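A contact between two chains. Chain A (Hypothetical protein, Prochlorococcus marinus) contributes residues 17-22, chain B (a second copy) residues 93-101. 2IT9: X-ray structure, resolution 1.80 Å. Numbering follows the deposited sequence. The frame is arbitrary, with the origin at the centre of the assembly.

Chain A 17-22: SRDNFS
Chain B 93-101: SASGLFNRG

The contact is a small loop-to-loop packing in which one aromatic ring, F21(A), lies against a turn of the second copy, with a weak hydrogen bond from a neighbouring asparagine. Neither stretch forms regular helix or strand, and together they bury 278 Å², of which F21(A) alone accounts for 104 Å².

Chain B folds back on itself between S95(B) and N99(B). S95(B) N donates to N99(B) O at 2.8 Å, and N99(B) N returns a weak bond to S95(B) O at 3.2 Å. G96(B) adopts phi/psi of 46/-151°, a positive phi that favours glycine, after which L97(B) (-79/-33°) and F98(B) (-112/-22°) carry the chain round to N99(B) (-86/79°) and R100(B) (-61/149°). The CA-to-CB bonds of L97(B), F98(B) and N99(B) point away from chain A, so this part of the loop offers mainly backbone to its partner. In chain A, R18(A) is extended (-85/132°), D19(A) lies at -78/-29°, N20(A) at -117/-76° and F21(A) at -88/74°, with a weak bond from S22(A) N to N20(A) O of 3.0 Å. In register, the nearest CA atoms are those of N20(A) and L97(B), 7.4 Å apart, and of F21(A) and R100(B), 6.5 Å apart; the step from N20(A) to F21(A) runs the same way as the path from L97(B) to R100(B).

The CA-to-CB bond of F21(A) (chi1 -66°, m; chi2 -68°) points toward chain B. R100(B) covers one face of its ring: R100(B) CA sits 3.7 Å from the F21(A) ring centroid, only 12° off the normal, a CH-pi contact, and R100(B) CB approaches F21(A) CE1 at 3.6 Å. The R100(B) side chain (p, t, p; chi4 -100°) meets its guanidinium hydrogen-bond partners elsewhere in the structure. At the ring edge, F21(A) CE2 lies 3.8 Å from G96(B) O, a proximity that suits the slightly positive rim of an aromatic ring. F21(A) CZ comes within 3.5 Å of L97(B) O. A94(B) CB adds a looser apolar contact, 4.5 Å from F21(A) CD2.

The CA-to-CB bond of N20(A) (chi1 -174°, t; chi2 2°) also points toward chain B. N20(A) ND2 donates a weak hydrogen bond to L97(B) O at 3.3 Å, with an N-H...O angle of 157°; G96(B) O lies 3.5 Å from N20(A) ND2. R18(A), with chi1 to chi3 all m and chi4 -86°, places NH2 3.5 Å from A94(B) CB, a van der Waals contact.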

# COMPACT_ATOMS: atom_id res chain seq x y z
N SER A 17 -14.75 -11.37 -12.24
CA SER A 17 -14.17 -12.67 -12.61
C SER A 17 -13.34 -13.34 -11.47
O SER A 17 -13.00 -14.53 -11.55
CB SER A 17 -13.30 -12.55 -13.86
OG SER A 17 -12.09 -11.90 -13.58
N ARG A 18 -13.01 -12.58 -10.44
CA ARG A 18 -12.22 -13.09 -9.33
C ARG A 18 -13.11 -13.79 -8.31
O ARG A 18 -14.13 -13.25 -7.89
CB ARG A 18 -11.51 -11.93 -8.64
CG ARG A 18 -10.56 -11.12 -9.52
CD ARG A 18 -9.31 -11.87 -9.89
NE ARG A 18 -8.52 -12.21 -8.72
CZ ARG A 18 -7.61 -11.42 -8.14
NH1 ARG A 18 -7.33 -10.24 -8.62
NH2 ARG A 18 -6.97 -11.82 -7.05
N ASP A 19 -12.73 -14.99 -7.89
CA ASP A 19 -13.51 -15.75 -6.90
C ASP A 19 -13.33 -15.28 -5.46
O ASP A 19 -14.23 -15.42 -4.64
CB ASP A 19 -13.15 -17.23 -6.94
CG ASP A 19 -13.50 -17.90 -8.25
OD1 ASP A 19 -14.26 -17.32 -9.06
OD2 ASP A 19 -13.01 -19.04 -8.47
N ASN A 20 -12.16 -14.73 -5.15
CA ASN A 20 -11.84 -14.35 -3.77
C ASN A 20 -11.63 -12.85 -3.63
O ASN A 20 -12.51 -12.10 -3.17
CB ASN A 20 -10.61 -15.19 -3.35
CG ASN A 20 -10.23 -15.04 -1.88
OD1 ASN A 20 -10.88 -14.34 -1.11
ND2 ASN A 20 -9.16 -15.73 -1.50
N PHE A 21 -10.46 -12.42 -4.08
CA PHE A 21 -10.02 -11.05 -3.94
C PHE A 21 -10.52 -10.25 -5.15
O PHE A 21 -9.76 -9.89 -6.03
CB PHE A 21 -8.50 -11.06 -3.81
CG PHE A 21 -8.01 -11.72 -2.55
CD1 PHE A 21 -8.27 -11.12 -1.32
CD2 PHE A 21 -7.30 -12.92 -2.60
CE1 PHE A 21 -7.84 -11.71 -0.14
CE2 PHE A 21 -6.85 -13.52 -1.41
CZ PHE A 21 -7.13 -12.92 -0.19
N SER A 22 -11.82 -9.97 -5.13
CA SER A 22 -12.52 -9.31 -6.22
C SER A 22 -12.54 -7.78 -6.17
O SER A 22 -13.03 -7.16 -7.11
CB SER A 22 -13.94 -9.87 -6.28
OG SER A 22 -14.59 -9.65 -5.05
N SER B 93 1.32 -10.73 -7.15
CA SER B 93 0.15 -11.40 -7.65
C SER B 93 -0.44 -12.21 -6.52
O SER B 93 0.29 -12.75 -5.70
CB SER B 93 0.49 -12.33 -8.81
OG SER B 93 1.09 -11.60 -9.85
N ALA B 94 -1.76 -12.27 -6.49
CA ALA B 94 -2.46 -13.01 -5.47
C ALA B 94 -2.22 -14.49 -5.59
O ALA B 94 -2.02 -15.00 -6.70
CB ALA B 94 -3.95 -12.76 -5.55
N SER B 95 -2.25 -15.18 -4.45
CA SER B 95 -2.19 -16.65 -4.41
C SER B 95 -3.08 -17.20 -3.28
O SER B 95 -3.26 -16.56 -2.23
CB SER B 95 -0.74 -17.16 -4.29
OG SER B 95 -0.09 -16.60 -3.17
N GLY B 96 -3.69 -18.34 -3.54
CA GLY B 96 -4.53 -19.03 -2.56
C GLY B 96 -5.56 -18.21 -1.77
O GLY B 96 -6.04 -17.16 -2.22
N LEU B 97 -5.84 -18.68 -0.55
CA LEU B 97 -6.87 -18.11 0.31
C LEU B 97 -6.52 -16.85 1.05
O LEU B 97 -7.40 -16.04 1.31
CB LEU B 97 -7.24 -19.12 1.38
CG LEU B 97 -7.79 -20.46 0.90
CD1 LEU B 97 -8.07 -21.30 2.12
CD2 LEU B 97 -9.05 -20.33 0.03
N PHE B 98 -5.27 -16.71 1.44
CA PHE B 98 -4.83 -15.59 2.27
C PHE B 98 -3.91 -14.57 1.61
O PHE B 98 -3.83 -13.43 2.09
CB PHE B 98 -4.06 -16.19 3.44
CG PHE B 98 -4.76 -17.29 4.11
CD1 PHE B 98 -6.09 -17.15 4.50
CD2 PHE B 98 -4.11 -18.47 4.37
CE1 PHE B 98 -6.76 -18.19 5.12
CE2 PHE B 98 -4.76 -19.53 4.99
CZ PHE B 98 -6.09 -19.38 5.36
N ASN B 99 -3.23 -14.98 0.54
CA ASN B 99 -2.22 -14.15 -0.08
C ASN B 99 -2.87 -13.21 -1.09
O ASN B 99 -2.88 -13.47 -2.29
CB ASN B 99 -1.11 -14.99 -0.71
CG ASN B 99 -0.33 -15.77 0.34
OD1 ASN B 99 -0.92 -16.49 1.11
ND2 ASN B 99 0.99 -15.62 0.38
N ARG B 100 -3.46 -12.16 -0.55
CA ARG B 100 -4.08 -11.12 -1.33
C ARG B 100 -3.03 -10.51 -2.22
O ARG B 100 -1.85 -10.41 -1.88
CB ARG B 100 -4.72 -10.03 -0.44
CG ARG B 100 -3.78 -9.00 0.15
CD ARG B 100 -4.38 -7.98 1.10
NE ARG B 100 -4.85 -8.54 2.37
CZ ARG B 100 -6.11 -8.84 2.68
NH1 ARG B 100 -7.12 -8.72 1.81
NH2 ARG B 100 -6.36 -9.32 3.89
N GLY B 101 -3.44 -10.05 -3.39
CA GLY B 101 -2.49 -9.31 -4.20
C GLY B 101 -2.28 -7.92 -3.62
O GLY B 101 -3.07 -7.41 -2.82